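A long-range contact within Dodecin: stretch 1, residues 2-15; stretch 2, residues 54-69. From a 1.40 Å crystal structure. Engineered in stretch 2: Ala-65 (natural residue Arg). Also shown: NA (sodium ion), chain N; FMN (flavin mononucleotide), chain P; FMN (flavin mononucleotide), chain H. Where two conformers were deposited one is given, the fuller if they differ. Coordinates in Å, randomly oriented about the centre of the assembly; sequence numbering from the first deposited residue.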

# COMPACT_ATOMS: atom_id res chain seq x y z
N GLY C 2 14.05 25.10 8.84
CA GLY C 2 15.12 25.07 7.80
C GLY C 2 14.56 25.16 6.39
O GLY C 2 13.41 25.58 6.21
N LYS C 3 15.37 24.77 5.40
CA LYS C 3 14.97 24.77 3.98
C LYS C 3 13.64 24.05 3.76
O LYS C 3 13.32 23.11 4.48
N VAL C 4 12.87 24.52 2.79
CA VAL C 4 11.59 23.91 2.44
C VAL C 4 11.62 23.56 0.96
O VAL C 4 12.10 24.33 0.14
N TYR C 5 11.14 22.37 0.63
CA TYR C 5 11.08 21.90 -0.74
C TYR C 5 9.64 21.76 -1.17
O TYR C 5 8.75 21.55 -0.34
N LYS C 6 9.40 21.87 -2.47
CA LYS C 6 8.11 21.56 -3.06
C LYS C 6 8.27 20.35 -3.96
O LYS C 6 9.29 20.19 -4.63
N LYS C 7 7.26 19.48 -3.98
CA LYS C 7 7.18 18.40 -4.95
C LYS C 7 6.03 18.65 -5.90
O LYS C 7 4.93 19.02 -5.46
N VAL C 8 6.27 18.48 -7.20
CA VAL C 8 5.20 18.51 -8.21
C VAL C 8 5.19 17.22 -9.01
O VAL C 8 6.23 16.61 -9.24
N GLU C 9 4.01 16.81 -9.44
CA GLU C 9 3.82 15.57 -10.17
C GLU C 9 3.68 15.83 -11.67
O GLU C 9 2.78 16.54 -12.11
N LEU C 10 4.60 15.25 -12.44
CA LEU C 10 4.64 15.38 -13.89
C LEU C 10 4.53 14.01 -14.51
O LEU C 10 4.81 12.99 -13.86
N VAL C 11 4.13 13.99 -15.77
CA VAL C 11 4.20 12.78 -16.58
C VAL C 11 5.03 13.09 -17.81
O VAL C 11 4.63 13.90 -18.65
N GLY C 12 6.19 12.47 -17.90
CA GLY C 12 7.01 12.56 -19.09
C GLY C 12 6.61 11.46 -20.05
O GLY C 12 6.29 10.35 -19.63
N THR C 13 6.64 11.76 -21.33
CA THR C 13 6.36 10.73 -22.33
C THR C 13 7.43 10.69 -23.40
O THR C 13 8.08 11.70 -23.70
N SER C 14 7.62 9.51 -23.99
CA SER C 14 8.53 9.34 -25.11
C SER C 14 8.20 8.06 -25.85
O SER C 14 7.81 7.08 -25.24
N GLU C 15 8.39 8.08 -27.16
CA GLU C 15 8.28 6.85 -27.94
C GLU C 15 9.54 5.99 -27.79
O GLU C 15 9.51 4.81 -28.12
N LYS C 54 3.48 2.51 -28.03
CA LYS C 54 3.38 3.74 -28.79
C LYS C 54 4.10 4.83 -27.99
O LYS C 54 5.13 5.34 -28.42
N GLU C 55 3.58 5.15 -26.80
CA GLU C 55 4.23 6.08 -25.88
C GLU C 55 4.50 5.43 -24.54
O GLU C 55 3.59 4.82 -23.97
N TYR C 56 5.73 5.54 -24.03
CA TYR C 56 6.04 5.27 -22.63
C TYR C 56 5.64 6.51 -21.86
O TYR C 56 5.88 7.63 -22.31
N GLN C 57 5.01 6.32 -20.70
CA GLN C 57 4.53 7.41 -19.86
C GLN C 57 5.02 7.18 -18.44
O GLN C 57 4.64 6.20 -17.81
N VAL C 58 5.90 8.05 -17.95
CA VAL C 58 6.47 7.86 -16.63
C VAL C 58 5.95 8.97 -15.73
O VAL C 58 6.18 10.15 -16.01
N VAL C 59 5.22 8.59 -14.70
CA VAL C 59 4.65 9.51 -13.74
C VAL C 59 5.68 9.69 -12.65
O VAL C 59 6.09 8.71 -12.04
N LEU C 60 6.11 10.92 -12.42
CA LEU C 60 7.13 11.15 -11.42
C LEU C 60 6.87 12.39 -10.60
O LEU C 60 6.24 13.34 -11.05
N GLU C 61 7.33 12.34 -9.36
CA GLU C 61 7.39 13.51 -8.48
C GLU C 61 8.75 14.16 -8.65
O GLU C 61 9.77 13.45 -8.69
N VAL C 62 8.78 15.48 -8.73
CA VAL C 62 10.01 16.21 -8.86
C VAL C 62 10.10 17.16 -7.66
O VAL C 62 9.17 17.94 -7.42
N GLY C 63 11.19 17.07 -6.91
CA GLY C 63 11.42 17.90 -5.73
C GLY C 63 12.41 19.01 -6.01
O GLY C 63 13.48 18.77 -6.60
N PHE C 64 12.08 20.21 -5.57
CA PHE C 64 12.94 21.37 -5.76
C PHE C 64 12.95 22.27 -4.52
O PHE C 64 11.97 22.36 -3.80
N ALA C 65 14.09 22.89 -4.26
CA ALA C 65 14.23 23.77 -3.10
C ALA C 65 13.58 25.12 -3.37
O ALA C 65 13.84 25.73 -4.40
N LEU C 66 12.75 25.58 -2.44
CA LEU C 66 12.06 26.86 -2.58
C LEU C 66 12.98 28.00 -2.20
O LEU C 66 13.60 27.99 -1.15
N GLU C 67 13.07 29.00 -3.08
CA GLU C 67 13.79 30.23 -2.82
C GLU C 67 13.11 30.99 -1.71
O GLU C 67 11.88 31.03 -1.63
N GLU C 68 13.91 31.62 -0.86
CA GLU C 68 13.39 32.28 0.32
C GLU C 68 13.30 33.78 0.10
O GLU C 68 14.32 34.44 -0.07
N THR C 69 12.08 34.30 0.09
CA THR C 69 11.85 35.75 0.14
C THR C 69 11.17 36.12 1.46
O THR C 69 10.74 35.22 2.19
OXT THR C 69 11.05 37.30 1.80

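How do the side chains sort themselves? The antiparallel strands alternate, so Val-8, Leu-10, Val-62 and Phe-64 share one face, while Tyr-5, Glu-9, Val-11, Val-59 and engineered Ala-65 occupy the other.

What fills the hollows on the Phe-64 face? With chi1 p, the Phe-64 ring swings back toward the neighbouring strand and lies beneath Lys-6, whose CB sits over its face, 4.1 Å from the ring centroid; Val-8 CG1 meets its edge, 4.0 Å from Phe-64 CE2. Leu-60, also p, turns its CD2 to the space beside Gly-12, 4.1 Å from Gly-12 N, where no side chain stands. Leu-10 (m, t) reaches diagonally, CD1 lying 4.1 Å from Val-62 CG2.

What packs on the opposite face? Val-11 and Val-59, both t, meet CG2 to CG2 at 4.0 Å. Tyr-5 (m) rests CE1 3.8 Å from Ala-65 CB, and its OH accepts a hydrogen bond from O4' of the chain P FMN (2.8 Å). Glu-61 (m, m) folds over Lys-7, its OE2 3.7 Å from Lys-7 CB.

What lies at the ends? Water 1 accepts from Val-4 N (3.0 Å) and lies 2.7 Å from Leu-66 O, joining the two stretches. At the other end, the tip of Glu-55 (m, m) comes near Glu-15, Glu-55 OE2 lying 3.4 Å from Glu-15 CG, while the same OE2 binds a sodium ion at 2.3 Å, whose other ligands here are waters.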

# COMPACT_ATOMS: atom_id res chain seq x y z
CB LYS C 3 16.03 24.06 3.12
CG LYS C 3 17.25 24.90 2.78
CD LYS C 3 17.88 24.39 1.51
CE LYS C 3 19.13 25.16 1.13
NZ LYS C 3 19.43 25.00 -0.32
CB VAL C 4 10.40 24.83 2.76
CG1 VAL C 4 9.08 24.19 2.33
CG2 VAL C 4 10.37 25.13 4.26
CB TYR C 5 11.79 20.54 -0.89
CG TYR C 5 13.22 20.53 -0.44
CD1 TYR C 5 14.26 20.65 -1.34
CD2 TYR C 5 13.54 20.41 0.91
CE1 TYR C 5 15.58 20.64 -0.93
CE2 TYR C 5 14.86 20.40 1.34
CZ TYR C 5 15.87 20.52 0.41
OH TYR C 5 17.19 20.51 0.83
CB LYS C 6 7.55 22.75 -3.84
CG LYS C 6 6.25 22.42 -4.54
CD LYS C 6 5.36 23.59 -4.82
CE LYS C 6 3.98 23.08 -5.27
NZ LYS C 6 3.08 24.13 -5.78
CB LYS C 7 6.99 17.06 -4.25
CG LYS C 7 8.17 16.69 -3.37
CD LYS C 7 7.92 15.48 -2.50
CE LYS C 7 7.87 14.21 -3.31
NZ LYS C 7 7.52 13.02 -2.46
CB VAL C 8 5.32 19.71 -9.15
CG1 VAL C 8 5.18 21.01 -8.38
CG2 VAL C 8 6.61 19.66 -9.93
CB GLU C 9 2.60 14.84 -9.64
CG GLU C 9 2.51 13.39 -10.07
CD GLU C 9 1.33 12.67 -9.45
OE1 GLU C 9 0.54 13.31 -8.74
OE2 GLU C 9 1.20 11.47 -9.68
CB LEU C 10 5.95 16.02 -14.33
CG LEU C 10 6.24 17.39 -13.72
CD1 LEU C 10 7.61 17.91 -14.16
CD2 LEU C 10 5.16 18.41 -14.04
CB VAL C 11 2.82 12.27 -17.00
CG1 VAL C 11 2.97 10.89 -17.66
CG2 VAL C 11 1.85 12.23 -15.81
CB THR C 13 4.99 10.92 -23.00
OG1 THR C 13 5.03 11.99 -23.96
CG2 THR C 13 3.92 11.20 -21.97
CB SER C 14 9.97 9.28 -24.64
OG SER C 14 10.83 9.10 -25.76
CB GLU C 15 8.05 7.17 -29.43
CG GLU C 15 6.77 7.95 -29.70
CD GLU C 15 6.45 8.08 -31.18
OE1 GLU C 15 7.36 7.91 -32.01
OE2 GLU C 15 5.27 8.35 -31.50
CB LYS C 54 1.91 4.06 -29.06
CG LYS C 54 1.61 5.32 -29.86
CD LYS C 54 0.10 5.53 -29.96
CE LYS C 54 -0.59 4.51 -30.86
NZ LYS C 54 -1.89 4.04 -30.27
CB GLU C 55 3.34 7.30 -25.64
CG GLU C 55 3.12 8.17 -26.86
CD GLU C 55 4.31 9.03 -27.20
OE1 GLU C 55 5.28 9.08 -26.41
OE2 GLU C 55 4.29 9.69 -28.26
CB TYR C 56 7.54 5.04 -22.42
CG TYR C 56 8.07 3.78 -23.08
CD1 TYR C 56 7.97 2.55 -22.45
CD2 TYR C 56 8.63 3.83 -24.34
CE1 TYR C 56 8.43 1.41 -23.04
CE2 TYR C 56 9.11 2.66 -24.95
CZ TYR C 56 9.00 1.46 -24.28
OH TYR C 56 9.43 0.30 -24.86
CB GLN C 57 3.01 7.46 -19.90
CG GLN C 57 2.43 7.69 -21.30
CD GLN C 57 0.93 7.48 -21.38
OE1 GLN C 57 0.38 6.74 -20.57
NE2 GLN C 57 0.27 8.14 -22.34
CB VAL C 58 7.99 7.86 -16.68
CG1 VAL C 58 8.56 7.68 -15.29
CG2 VAL C 58 8.47 6.74 -17.60
CB VAL C 59 3.35 8.96 -13.14
CG1 VAL C 59 2.73 9.98 -12.15
CG2 VAL C 59 2.36 8.55 -14.24
CB LEU C 60 8.53 11.15 -12.03
CG LEU C 60 8.89 12.25 -13.03
CD1 LEU C 60 10.36 12.17 -13.46
CD2 LEU C 60 8.01 12.22 -14.27
CB GLU C 61 7.24 13.08 -7.02
CG GLU C 61 5.89 12.44 -6.69
CD GLU C 61 4.80 13.47 -6.45
OE1 GLU C 61 3.64 13.06 -6.28
OE2 GLU C 61 5.10 14.68 -6.43
CB VAL C 62 10.04 16.97 -10.19
CG1 VAL C 62 11.28 17.76 -10.31
CG2 VAL C 62 9.89 15.98 -11.37
CB PHE C 64 12.59 22.16 -7.04
CG PHE C 64 11.19 22.72 -7.09
CD1 PHE C 64 10.95 24.05 -6.84
CD2 PHE C 64 10.11 21.93 -7.46
CE1 PHE C 64 9.67 24.59 -6.93
CE2 PHE C 64 8.84 22.46 -7.54
CZ PHE C 64 8.63 23.79 -7.28
CB ALA C 65 15.70 23.95 -2.75
CB LEU C 66 10.80 26.87 -1.71
CG LEU C 66 9.70 25.92 -2.16
CD1 LEU C 66 8.52 25.97 -1.19
CD2 LEU C 66 9.22 26.23 -3.57
CB GLU C 67 13.88 31.07 -4.09
CG GLU C 67 14.73 30.43 -5.16
CD GLU C 67 14.42 30.89 -6.56
OE1 GLU C 67 13.40 31.55 -6.80
OE2 GLU C 67 15.24 30.57 -7.45
CB GLU C 68 14.28 31.94 1.51
CG GLU C 68 14.40 30.43 1.70
CD GLU C 68 15.11 30.01 2.96
OE1 GLU C 68 15.47 30.88 3.78
OE2 GLU C 68 15.30 28.78 3.15
CB THR C 69 10.97 36.25 -1.02
OG1 THR C 69 9.68 35.63 -0.96
CG2 THR C 69 11.61 35.95 -2.38
NA NA N . 5.18 11.75 -27.79
N1 FMN P . 18.94 12.72 -2.95
C2 FMN P . 19.21 11.61 -3.72
O2 FMN P . 20.32 11.46 -4.21
N3 FMN P . 18.24 10.66 -3.94
C4 FMN P . 16.99 10.81 -3.38
O4 FMN P . 16.08 10.15 -3.90
C4A FMN P . 16.72 11.91 -2.58
N5 FMN P . 15.49 12.07 -1.98
C5A FMN P . 15.23 13.17 -1.19
C6 FMN P . 13.96 13.31 -0.61
C7 FMN P . 13.66 14.41 0.18
C7M FMN P . 12.38 14.44 0.97
C8 FMN P . 14.65 15.38 0.37
C8M FMN P . 14.35 16.64 1.13
C9 FMN P . 15.90 15.26 -0.20
C9A FMN P . 16.20 14.15 -1.00
N10 FMN P . 17.45 13.98 -1.60
C10 FMN P . 17.70 12.86 -2.37
C1' FMN P . 18.51 15.05 -1.52
C2' FMN P . 18.20 16.23 -2.45
O2' FMN P . 18.21 15.79 -3.79
C3' FMN P . 19.21 17.37 -2.29
O3' FMN P . 20.51 16.93 -2.61
C4' FMN P . 19.24 17.95 -0.88
O4' FMN P . 17.94 18.16 -0.39
C5' FMN P . 19.98 19.28 -0.88
O5' FMN P . 19.19 20.15 -1.64
P FMN P . 19.51 21.71 -1.72
O1P FMN P . 18.64 22.31 -2.81
O2P FMN P . 19.17 22.33 -0.39
O3P FMN P . 20.98 21.90 -2.03
N1 FMN H . -4.33 6.23 -22.06
C2 FMN H . -3.03 6.62 -21.91
O2 FMN H . -2.51 7.28 -22.79
N3 FMN H . -2.34 6.30 -20.76
C4 FMN H . -2.94 5.57 -19.75
O4 FMN H . -2.21 4.97 -18.96
C4A FMN H . -4.27 5.19 -19.91
N5 FMN H . -4.91 4.52 -18.90
C5A FMN H . -6.22 4.13 -19.04
C6 FMN H . -6.84 3.43 -18.01
C7 FMN H . -8.17 3.03 -18.13
C7M FMN H . -8.86 2.46 -16.93
C8 FMN H . -8.87 3.33 -19.30
C8M FMN H . -10.27 2.83 -19.53
C9 FMN H . -8.25 4.04 -20.33
C9A FMN H . -6.92 4.44 -20.21
N10 FMN H . -6.27 5.14 -21.23
C10 FMN H . -4.96 5.53 -21.06
C1' FMN H . -6.95 5.41 -22.56
C2' FMN H . -7.02 4.15 -23.42
O2' FMN H . -5.72 3.75 -23.79
C3' FMN H . -7.84 4.36 -24.70
O3' FMN H . -7.25 5.36 -25.50
C4' FMN H . -9.30 4.72 -24.42
O4' FMN H . -9.82 3.88 -23.41
C5' FMN H . -10.15 4.58 -25.67
O5' FMN H . -10.03 3.25 -26.12
P FMN H . -10.91 2.71 -27.35
O1P FMN H . -10.41 1.32 -27.65
O2P FMN H . -12.37 2.67 -26.96
O3P FMN H . -10.71 3.62 -28.54
O HOH W 1 13.69 27.09 1.40
O HOH W 2 4.56 13.50 -27.51
O HOH W 3 6.11 11.23 -26.27
O HOH W 4 6.45 11.49 -28.92